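PDB 3LM3: uncharacterized protein from Parabacteroides distasonis, which is of unknown function but is probably a carbohydrate-active enzyme, a putative glycoside hydrolase or deacetylase. Local coordinates for residues E47-L53 against R85-I91; M28-T32 against N79-D83; E54-L59 against K296-C300; A283-E287 against A302-W306. All coordinates share one frame; numbering follows the deposited sequence. Where two conformers were deposited one is given.

Interaction 1: residues E47-L53 against R85-I91; sequences EVDWHTL and RKNYREI
The contact joins the lead-in loop of one helix to the first turns of another: H51 and V48, in the loop before helix 53-64, meet N87 and Y88 of helix 86-102. N87 makes the link. Its ND2 donates to H51 O over 2.9 Å in a nearly straight bond (163°), with the oxygen close to the amide plane and the donor tilted somewhat from the carbonyl plane. The same ND2 lies 3.0 Å from V48 O. With chi1 at 63°, the N87 amide is tucked between its own backbone N and carbonyl carbon, facing the loop and resting over the rim of the Y88 ring. With a leucine in place of N87, H51 O would probably lose its donor from the helix, and the loop would be freer to shift.

In this alpha/beta fold the loop, with a 3-10 turn at 48-50, leads straight into helix 53-64, whose N-cap is T52, OG1 bonded to G55 N. H51 is fixed from its own side, ND1 donating to E47 O at 2.8 Å, while W50 N reaches that oxygen from the opposite face of the carbonyl. The rings of H51 and Y88 meet obliquely, and the Y88 hydroxyl is bonded to R30 O. I91 CD1 packs on H51 CB at 3.8 Å. V48 lays its methyls over one face of the R85 guanidinium, which is itself salt-bridged to D83; V48 has a second conformer, so this packing is less certain. One water accepts from L53 N at 2.9 Å and donates to E90 OE1.

Interaction 2: residues M28-T32 against N79-D83; sequences MIRTT and NALED
R30 meets A80 through its CA, 3.9 Å from A80 CB, while its flat guanidinium is carried away from the helix; the selenium of M28, a selenomethionine, lies in the guanidinium plane at its edge. NE of R30 goes to E47 in a salt bridge. The other flat group, the N79 amide, offers ND2 to E35 OE1 and R38 O and leaves its CB to face T31.

The packing itself is mostly methyl groups against backbone. A80 CB points at the strand end and sits 3.6 Å from I29 O and 4.0 Å from I29 CG2. Parallel strands 21-29 and 73-76 lie side by side here, I29 pairing with G75 and T77, and helix 78-82 follows straight after the second strand, so the contact lies at the carboxy-terminal end of these two strands. T31 crosses N79 at about a right angle. Its CG2, anti to the carbonyl carbon (chi1 85° for OG1), reaches the N79-A80 peptide, 3.6 Å from N79 C and 3.7 Å from A80 N. That leaves OG1 alongside N79 CB at 3.8 Å, with its hydrogen bond made to E35, the carboxylate that N79 also uses.

Interaction 3: residues E54-L59 against K296-C300; sequences EGVRAL and KDLIC
The side chains of E54 and K296 cross at about a right angle between two neighbouring helices of the layer that covers the parallel sheet. Helix 53-64 comes after strand 21-29 and helix 296-313 after strand 280-287, strands that pair in parallel; the two helix segments run in much the same direction, crossing at -30° with their axes 10.3 Å apart.

At the partly exposed side, the E54 chain folds back at chi2 (54°) and turns its carboxylate toward the lysine. K296 NZ reaches E54 OE2 at 2.6 Å, a salt bridge with a hydrogen bond, coming in on the anti side of the oxygen and somewhat out of the carboxylate plane. E54 was modelled in two conformers, so the details of this pairing are less certain. To make it, K296 leaves its backbone extended and then bends at chi3, held at an unusual 125°, so that CE passes 4.1 Å from A58 CB. The other carboxylate oxygen, OE1, is salt-bridged to R57, whose NE makes a weak hydrogen bond to it at 3.3 Å. In this conformer E54 links R57 and K296 in a salt-bridge network, which would probably support its negative charge.

Further in, the contact turns apolar. A58 points its methyl at the other helix, against C300 SG at 3.8 Å. L59 and I299 slant past one another with methyls touching, CD1 to CG2 at 4.0 Å; beyond them V291 and F294 of helix 290-294 cover I299. C300 SG, anti to its carbonyl carbon, lies against the backbone where A58 meets L59, 3.6 Å from A58 O and 3.9 Å from L59 N.

Interaction 4: residues A283-E287 against A302-W306; sequences ANIWE and AMKMW
W286 and M303 make a Met-aromatic contact, part of the packing of a beta-alpha unit: strand 280-287 of the parallel sheet is covered by helix 296-313, which runs back roughly antiparallel to it. W286 reaches the helix with CG anti to its carbonyl carbon (chi1 -69°). M303, a selenomethionine, sets out with CG anti to its backbone N, then bends twice, at chi2 (67°) and chi3. The double bend lays the end of the chain flat on the indole. SE stands almost squarely over the six-membered ring of W286, 4.3 Å from its centroid, and CE makes a CH-pi contact 3.8 Å from the same centroid. The outer edge of that ring meets the helix backbone, CH2 lying 3.5 Å from M303 N and 3.9 Å from A302 CB. W306 runs past W286 in the opposite direction; the two indoles are nearly parallel but slid apart, so little overlaps, and W286 NE1 lies 3.6 Å from W306 CZ3. An alanine in place of W286 would probably open a gap between strand and helix, leaving the M303 methyl without its ring and W306 without the indole alongside it.

N284 comes at W306 from the strand side with its amide nearly upright on the indole (planes 81° apart). ND2 is bonded to V244 O, while W306 NE1 goes to E266. Over one face of the W306 ring, toward its rim, N284 ND2 sits 3.5 Å from CZ2.

All four contacts lie in the parallel beta/alpha part of the chain, between the sheet and the helices around it. Interactions 1 and 2 are closest, centres about 9 Å apart, joined by the E47-R30 salt bridge and the bond of Y88 to R30 O; their segments alternate along the chain. Interaction 3, which alternates with all the others, lies about 14 Å from interaction 1 and touches it through V56 and I91. Interactions 3 and 4 share helix 296-313, centres about 11 Å apart. Interactions 1 and 2 both close before 4 opens, yet 2 and 4 are linked through paired strands 21-29 and 280-287. Residues 28-91 and 283-306 thus come together round neighbouring strands of one sheet.

Interaction 1: residues E47-L53 against R85-I91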
# COMPACT_ATOMS: atom_id res chain seq x y z
N GLU A 47 -8.32 -20.22 -9.88
CA GLU A 47 -7.96 -20.47 -8.48
C GLU A 47 -9.10 -20.95 -7.61
O GLU A 47 -8.99 -20.90 -6.37
CB GLU A 47 -7.34 -19.21 -7.87
CG GLU A 47 -5.99 -18.82 -8.45
CD GLU A 47 -5.42 -17.61 -7.80
OE1 GLU A 47 -6.21 -16.80 -7.26
OE2 GLU A 47 -4.19 -17.38 -7.80
N VAL A 48 -10.21 -21.42 -8.19
CA VAL A 48 -11.30 -21.92 -7.39
C VAL A 48 -10.83 -22.95 -6.36
O VAL A 48 -11.17 -22.85 -5.19
CB VAL A 48 -12.43 -22.45 -8.28
CG1 VAL A 48 -13.42 -23.26 -7.46
CG2 VAL A 48 -13.09 -21.27 -9.02
N ASP A 49 -9.99 -23.90 -6.77
CA ASP A 49 -9.54 -24.94 -5.89
C ASP A 49 -8.46 -24.48 -4.92
O ASP A 49 -8.12 -25.19 -3.99
CB ASP A 49 -9.03 -26.13 -6.71
CG ASP A 49 -10.12 -26.78 -7.56
OD1 ASP A 49 -11.34 -26.60 -7.32
OD2 ASP A 49 -9.74 -27.50 -8.52
N TRP A 50 -7.95 -23.25 -5.10
CA TRP A 50 -6.91 -22.68 -4.26
C TRP A 50 -7.50 -21.92 -3.06
O TRP A 50 -6.75 -21.42 -2.21
CB TRP A 50 -6.03 -21.72 -5.07
CG TRP A 50 -5.32 -22.31 -6.26
CD1 TRP A 50 -5.77 -23.29 -7.07
CD2 TRP A 50 -4.04 -21.92 -6.76
NE1 TRP A 50 -4.84 -23.55 -8.06
CE2 TRP A 50 -3.77 -22.72 -7.89
CE3 TRP A 50 -3.10 -20.98 -6.35
CZ2 TRP A 50 -2.58 -22.60 -8.61
CZ3 TRP A 50 -1.92 -20.87 -7.08
CH2 TRP A 50 -1.68 -21.67 -8.18
N HIS A 51 -8.83 -21.85 -3.01
CA HIS A 51 -9.56 -21.14 -1.98
C HIS A 51 -10.42 -22.15 -1.24
O HIS A 51 -11.34 -22.72 -1.79
CB HIS A 51 -10.42 -20.01 -2.57
CG HIS A 51 -9.61 -18.88 -3.11
ND1 HIS A 51 -9.04 -18.90 -4.36
CD2 HIS A 51 -9.19 -17.73 -2.52
CE1 HIS A 51 -8.32 -17.79 -4.52
NE2 HIS A 51 -8.41 -17.06 -3.42
N THR A 52 -10.09 -22.37 0.03
CA THR A 52 -10.82 -23.31 0.87
C THR A 52 -11.12 -22.65 2.21
O THR A 52 -10.37 -21.77 2.69
CB THR A 52 -10.09 -24.64 1.13
OG1 THR A 52 -8.97 -24.41 1.98
CG2 THR A 52 -9.67 -25.30 -0.18
N LEU A 53 -12.20 -23.10 2.84
CA LEU A 53 -12.52 -22.65 4.18
C LEU A 53 -11.38 -22.96 5.15
O LEU A 53 -10.98 -22.11 5.91
CB LEU A 53 -13.80 -23.33 4.66
CG LEU A 53 -14.17 -23.11 6.14
CD1 LEU A 53 -14.37 -21.62 6.51
CD2 LEU A 53 -15.42 -23.94 6.48
N ARG A 85 -20.61 -21.40 -5.64
CA ARG A 85 -20.03 -22.70 -5.26
C ARG A 85 -19.72 -22.80 -3.77
O ARG A 85 -19.50 -21.82 -3.07
CB ARG A 85 -18.82 -23.06 -6.12
CG ARG A 85 -19.24 -23.36 -7.56
CD ARG A 85 -18.04 -23.51 -8.49
NE ARG A 85 -17.46 -22.20 -8.77
CZ ARG A 85 -16.51 -21.98 -9.67
NH1 ARG A 85 -15.98 -23.00 -10.33
NH2 ARG A 85 -16.06 -20.75 -9.87
N LYS A 86 -19.73 -24.02 -3.27
CA LYS A 86 -19.73 -24.27 -1.84
C LYS A 86 -18.53 -23.65 -1.12
O LYS A 86 -18.68 -23.07 -0.03
CB LYS A 86 -19.80 -25.76 -1.59
CG LYS A 86 -19.65 -26.17 -0.14
CD LYS A 86 -19.91 -27.66 0.04
CE LYS A 86 -19.64 -28.07 1.48
NZ LYS A 86 -20.01 -29.47 1.76
N ASN A 87 -17.34 -23.73 -1.72
CA ASN A 87 -16.16 -23.14 -1.08
C ASN A 87 -16.29 -21.64 -0.86
O ASN A 87 -15.98 -21.12 0.22
CB ASN A 87 -14.85 -23.47 -1.81
CG ASN A 87 -14.79 -22.93 -3.22
OD1 ASN A 87 -15.74 -23.05 -4.00
ND2 ASN A 87 -13.63 -22.41 -3.58
N TYR A 88 -16.76 -20.93 -1.89
CA TYR A 88 -16.91 -19.49 -1.78
C TYR A 88 -18.02 -19.14 -0.82
O TYR A 88 -17.90 -18.19 -0.07
CB TYR A 88 -17.06 -18.80 -3.13
CG TYR A 88 -15.73 -18.80 -3.85
CD1 TYR A 88 -14.68 -18.01 -3.42
CD2 TYR A 88 -15.50 -19.66 -4.92
CE1 TYR A 88 -13.44 -18.02 -4.05
CE2 TYR A 88 -14.27 -19.68 -5.54
CZ TYR A 88 -13.25 -18.88 -5.13
OH TYR A 88 -12.00 -18.91 -5.74
N ARG A 89 -19.09 -19.91 -0.81
CA ARG A 89 -20.17 -19.67 0.16
C ARG A 89 -19.65 -19.84 1.60
O ARG A 89 -19.91 -18.99 2.47
CB ARG A 89 -21.37 -20.57 -0.09
CG ARG A 89 -22.53 -20.33 0.85
CD ARG A 89 -23.82 -20.96 0.31
NE ARG A 89 -23.58 -22.24 -0.36
CZ ARG A 89 -23.17 -23.35 0.26
NH1 ARG A 89 -22.93 -23.33 1.57
NH2 ARG A 89 -22.98 -24.47 -0.44
N GLU A 90 -18.90 -20.92 1.84
CA GLU A 90 -18.32 -21.21 3.15
C GLU A 90 -17.34 -20.13 3.59
O GLU A 90 -17.31 -19.71 4.75
CB GLU A 90 -17.60 -22.57 3.17
CG GLU A 90 -18.52 -23.77 3.08
CD GLU A 90 -17.76 -25.10 3.01
OE1 GLU A 90 -16.58 -25.16 2.56
OE2 GLU A 90 -18.34 -26.11 3.41
N ILE A 91 -16.52 -19.66 2.66
CA ILE A 91 -15.58 -18.59 2.97
C ILE A 91 -16.33 -17.31 3.32
O ILE A 91 -15.97 -16.63 4.29
CB ILE A 91 -14.57 -18.36 1.81
CG1 ILE A 91 -13.60 -19.53 1.75
CG2 ILE A 91 -13.84 -17.05 2.01
CD1 ILE A 91 -12.83 -19.61 0.40
O HOH W 1 -13.92 -24.96 1.47

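Interaction 2: residues M28-T32 against N79-D83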
# COMPACT_ATOMS: atom_id res chain seq x y z
N MSE A 28 -6.82 -11.18 0.79
CA MSE A 28 -7.57 -11.11 -0.45
C MSE A 28 -8.16 -12.47 -0.82
O MSE A 28 -7.46 -13.50 -0.76
CB MSE A 28 -6.70 -10.64 -1.60
CG MSE A 28 -7.38 -10.52 -2.93
SE MSE A 28 -6.10 -10.00 -4.29
CE MSE A 28 -7.38 -9.48 -5.65
N ILE A 29 -9.44 -12.46 -1.18
CA ILE A 29 -10.17 -13.63 -1.66
C ILE A 29 -10.58 -13.38 -3.12
O ILE A 29 -11.14 -12.34 -3.45
CB ILE A 29 -11.44 -13.88 -0.83
CG1 ILE A 29 -11.15 -13.94 0.67
CG2 ILE A 29 -12.15 -15.17 -1.32
CD1 ILE A 29 -10.21 -14.97 1.11
N ARG A 30 -10.32 -14.34 -4.01
CA ARG A 30 -10.54 -14.16 -5.46
C ARG A 30 -10.84 -15.49 -6.11
O ARG A 30 -10.73 -16.52 -5.45
CB ARG A 30 -9.30 -13.49 -6.09
CG ARG A 30 -8.04 -14.32 -6.06
CD ARG A 30 -6.79 -13.49 -6.12
NE ARG A 30 -5.65 -14.31 -6.46
CZ ARG A 30 -4.40 -13.86 -6.50
NH1 ARG A 30 -4.11 -12.62 -6.15
NH2 ARG A 30 -3.43 -14.70 -6.91
N THR A 31 -11.22 -15.49 -7.39
CA THR A 31 -11.40 -16.70 -8.19
C THR A 31 -10.31 -16.84 -9.24
O THR A 31 -10.07 -17.93 -9.73
CB THR A 31 -12.79 -16.82 -8.86
OG1 THR A 31 -12.81 -16.13 -10.13
CG2 THR A 31 -13.95 -16.40 -7.94
N THR A 32 -9.68 -15.74 -9.61
CA THR A 32 -8.54 -15.70 -10.54
C THR A 32 -7.67 -14.51 -10.09
O THR A 32 -8.14 -13.67 -9.30
CB THR A 32 -8.96 -15.50 -12.01
OG1 THR A 32 -9.50 -14.18 -12.18
CG2 THR A 32 -9.98 -16.51 -12.48
N ASN A 79 -16.10 -11.52 -8.47
CA ASN A 79 -16.41 -12.93 -8.71
C ASN A 79 -16.39 -13.75 -7.42
O ASN A 79 -17.21 -14.65 -7.25
CB ASN A 79 -15.48 -13.50 -9.79
CG ASN A 79 -15.78 -12.93 -11.17
OD1 ASN A 79 -16.90 -12.48 -11.43
ND2 ASN A 79 -14.77 -12.89 -12.03
N ALA A 80 -15.50 -13.41 -6.47
CA ALA A 80 -15.49 -14.12 -5.19
C ALA A 80 -16.72 -13.77 -4.35
O ALA A 80 -17.23 -14.60 -3.58
CB ALA A 80 -14.24 -13.83 -4.42
N LEU A 81 -17.21 -12.52 -4.45
CA LEU A 81 -18.44 -12.14 -3.75
C LEU A 81 -19.66 -12.87 -4.27
O LEU A 81 -20.57 -13.19 -3.51
CB LEU A 81 -18.74 -10.64 -3.90
CG LEU A 81 -17.87 -9.72 -3.07
CD1 LEU A 81 -18.23 -8.27 -3.45
CD2 LEU A 81 -18.01 -10.04 -1.57
N GLU A 82 -19.69 -13.12 -5.58
CA GLU A 82 -20.89 -13.64 -6.23
C GLU A 82 -20.92 -15.13 -6.47
O GLU A 82 -22.00 -15.69 -6.73
CB GLU A 82 -21.10 -12.91 -7.56
CG GLU A 82 -21.52 -11.47 -7.40
CD GLU A 82 -21.79 -10.77 -8.72
OE1 GLU A 82 -21.11 -11.06 -9.73
OE2 GLU A 82 -22.68 -9.88 -8.73
N ASP A 83 -19.78 -15.80 -6.34
CA ASP A 83 -19.70 -17.21 -6.72
C ASP A 83 -20.57 -18.07 -5.82
O ASP A 83 -20.46 -18.01 -4.60
CB ASP A 83 -18.26 -17.68 -6.66
CG ASP A 83 -18.05 -18.92 -7.50
OD1 ASP A 83 -18.41 -20.03 -7.06
OD2 ASP A 83 -17.58 -18.77 -8.65

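Interaction 3: residues E54-L59 against K296-C300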
# COMPACT_ATOMS: atom_id res chain seq x y z
N GLU A 54 -10.85 -24.17 5.11
CA GLU A 54 -9.77 -24.50 6.04
C GLU A 54 -8.55 -23.64 5.83
O GLU A 54 -7.88 -23.28 6.81
CB GLU A 54 -9.38 -25.98 6.00
CG GLU A 54 -7.99 -26.31 6.70
CD GLU A 54 -7.83 -25.83 8.19
OE1 GLU A 54 -8.63 -25.02 8.73
OE2 GLU A 54 -6.84 -26.26 8.82
N GLY A 55 -8.22 -23.28 4.59
CA GLY A 55 -7.06 -22.46 4.35
C GLY A 55 -7.22 -21.05 4.86
O GLY A 55 -6.28 -20.45 5.40
N VAL A 56 -8.41 -20.47 4.69
CA VAL A 56 -8.69 -19.15 5.13
C VAL A 56 -8.69 -19.08 6.67
O VAL A 56 -8.14 -18.20 7.29
CB VAL A 56 -10.02 -18.73 4.48
CG1 VAL A 56 -10.45 -17.42 4.98
CG2 VAL A 56 -9.86 -18.72 2.92
N ARG A 57 -9.35 -20.05 7.28
CA ARG A 57 -9.42 -20.16 8.75
C ARG A 57 -8.01 -20.33 9.34
O ARG A 57 -7.66 -19.70 10.32
CB ARG A 57 -10.32 -21.32 9.14
CG ARG A 57 -10.41 -21.55 10.64
CD ARG A 57 -11.50 -22.60 10.98
NE ARG A 57 -11.37 -23.79 10.13
CZ ARG A 57 -12.37 -24.52 9.62
NH1 ARG A 57 -13.66 -24.24 9.85
NH2 ARG A 57 -12.08 -25.57 8.84
N ALA A 58 -7.19 -21.18 8.72
CA ALA A 58 -5.86 -21.38 9.22
C ALA A 58 -5.04 -20.10 9.17
O ALA A 58 -4.29 -19.80 10.09
CB ALA A 58 -5.16 -22.48 8.41
N LEU A 59 -5.18 -19.34 8.08
CA LEU A 59 -4.44 -18.11 7.97
C LEU A 59 -4.89 -17.09 9.01
O LEU A 59 -4.05 -16.40 9.62
CB LEU A 59 -4.56 -17.58 6.51
CG LEU A 59 -3.58 -16.51 6.11
CD1 LEU A 59 -2.14 -16.98 6.23
CD2 LEU A 59 -3.90 -16.11 4.64
N LYS A 296 0.40 -24.79 3.30
CA LYS A 296 -0.28 -24.24 4.44
C LYS A 296 0.68 -23.99 5.61
O LYS A 296 0.63 -22.92 6.22
CB LYS A 296 -1.44 -25.14 4.86
CG LYS A 296 -2.20 -24.67 6.05
CD LYS A 296 -3.42 -25.60 6.31
CE LYS A 296 -3.41 -26.16 7.71
NZ LYS A 296 -4.54 -27.14 7.88
N ASP A 297 1.57 -24.94 5.90
CA ASP A 297 2.42 -24.76 7.05
C ASP A 297 3.42 -23.64 6.86
O ASP A 297 3.64 -22.84 7.78
CB ASP A 297 3.14 -26.05 7.43
CG ASP A 297 2.21 -27.12 7.96
OD1 ASP A 297 1.06 -26.84 8.39
OD2 ASP A 297 2.67 -28.28 7.98
N LEU A 298 4.04 -23.57 5.69
CA LEU A 298 4.98 -22.49 5.39
C LEU A 298 4.32 -21.12 5.55
O LEU A 298 4.88 -20.25 6.21
CB LEU A 298 5.58 -22.67 4.00
CG LEU A 298 6.60 -21.60 3.61
CD1 LEU A 298 7.90 -21.71 4.42
CD2 LEU A 298 6.92 -21.66 2.12
N ILE A 299 3.16 -20.92 4.93
CA ILE A 299 2.53 -19.60 4.91
C ILE A 299 1.96 -19.26 6.28
O ILE A 299 2.11 -18.14 6.74
CB ILE A 299 1.51 -19.49 3.75
CG1 ILE A 299 2.25 -19.65 2.41
CG2 ILE A 299 0.72 -18.18 3.77
CD1 ILE A 299 3.29 -18.57 2.16
N CYS A 300 1.34 -20.23 6.94
CA CYS A 300 0.88 -19.98 8.31
C CYS A 300 2.04 -19.75 9.28
O CYS A 300 1.92 -18.87 10.17
CB CYS A 300 -0.06 -21.07 8.77
SG CYS A 300 -1.66 -21.07 7.92

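Interaction 4: residues A283-E287 against A302-W306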
# COMPACT_ATOMS: atom_id res chain seq x y z
N ALA A 283 1.65 -1.36 6.26
CA ALA A 283 0.56 -1.94 5.48
C ALA A 283 0.98 -3.25 4.86
O ALA A 283 2.14 -3.40 4.44
CB ALA A 283 0.14 -0.98 4.36
N ASN A 284 0.08 -4.22 4.78
CA ASN A 284 0.44 -5.48 4.12
C ASN A 284 -0.80 -6.14 3.57
O ASN A 284 -1.91 -5.95 4.07
CB ASN A 284 1.17 -6.40 5.09
CG ASN A 284 2.20 -7.31 4.43
OD1 ASN A 284 2.32 -7.38 3.21
ND2 ASN A 284 2.99 -7.99 5.29
N ILE A 285 -0.61 -6.89 2.49
CA ILE A 285 -1.68 -7.63 1.80
C ILE A 285 -1.16 -9.03 1.56
O ILE A 285 -0.10 -9.20 0.94
CB ILE A 285 -2.12 -6.97 0.49
CG1 ILE A 285 -2.70 -5.57 0.77
CG2 ILE A 285 -3.16 -7.87 -0.24
CD1 ILE A 285 -2.93 -4.71 -0.49
N TRP A 286 -1.86 -10.02 2.07
CA TRP A 286 -1.56 -11.45 1.87
C TRP A 286 -2.73 -12.08 1.13
O TRP A 286 -3.87 -12.06 1.61
CB TRP A 286 -1.40 -12.19 3.19
CG TRP A 286 -0.17 -11.86 4.00
CD1 TRP A 286 0.35 -10.60 4.24
CD2 TRP A 286 0.72 -12.78 4.64
NE1 TRP A 286 1.47 -10.71 5.02
CE2 TRP A 286 1.73 -12.03 5.26
CE3 TRP A 286 0.80 -14.17 4.70
CZ2 TRP A 286 2.75 -12.62 5.99
CZ3 TRP A 286 1.80 -14.74 5.44
CH2 TRP A 286 2.77 -13.98 6.06
N GLU A 287 -2.48 -12.68 -0.01
CA GLU A 287 -3.54 -13.35 -0.73
C GLU A 287 -3.78 -14.73 -0.13
O GLU A 287 -2.84 -15.48 0.13
CB GLU A 287 -3.16 -13.49 -2.19
CG GLU A 287 -2.95 -12.18 -2.94
CD GLU A 287 -1.62 -11.47 -2.69
OE1 GLU A 287 -0.67 -12.05 -2.10
OE2 GLU A 287 -1.49 -10.34 -3.16
N ALA A 302 4.87 -18.37 8.46
CA ALA A 302 5.32 -17.03 8.14
C ALA A 302 4.42 -15.97 8.78
O ALA A 302 4.91 -14.96 9.33
CB ALA A 302 5.36 -16.84 6.60
N MSE A 303 3.11 -16.18 8.72
CA MSE A 303 2.17 -15.23 9.32
C MSE A 303 2.38 -15.15 10.82
O MSE A 303 2.43 -14.07 11.38
CB MSE A 303 0.74 -15.70 9.03
CG MSE A 303 -0.35 -14.87 9.70
SE MSE A 303 -0.51 -13.05 9.02
CE MSE A 303 -1.49 -13.43 7.38
N LYS A 304 2.49 -16.31 11.48
CA LYS A 304 2.73 -16.35 12.92
C LYS A 304 4.04 -15.62 13.27
O LYS A 304 4.11 -14.87 14.26
CB LYS A 304 2.80 -17.80 13.43
CG LYS A 304 1.49 -18.58 13.35
CD LYS A 304 1.68 -20.05 13.77
CE LYS A 304 0.39 -20.87 13.60
NZ LYS A 304 0.60 -22.32 13.90
N MSE A 305 5.08 -15.85 12.48
CA MSE A 305 6.37 -15.27 12.74
C MSE A 305 6.31 -13.73 12.64
O MSE A 305 6.82 -12.99 13.50
CB MSE A 305 7.36 -15.83 11.73
CG MSE A 305 8.76 -15.74 12.16
SE MSE A 305 9.93 -16.61 10.91
CE MSE A 305 9.86 -18.40 11.68
N TRP A 306 5.66 -13.26 11.57
CA TRP A 306 5.51 -11.86 11.32
C TRP A 306 4.79 -11.17 12.48
O TRP A 306 5.28 -10.18 13.05
CB TRP A 306 4.74 -11.65 10.00
CG TRP A 306 4.41 -10.18 9.75
CD1 TRP A 306 5.22 -9.07 9.95
CD2 TRP A 306 3.18 -9.68 9.23
NE1 TRP A 306 4.55 -7.94 9.59
CE2 TRP A 306 3.28 -8.27 9.16
CE3 TRP A 306 1.98 -10.30 8.84
CZ2 TRP A 306 2.25 -7.47 8.69
CZ3 TRP A 306 0.95 -9.49 8.38
CH2 TRP A 306 1.08 -8.10 8.34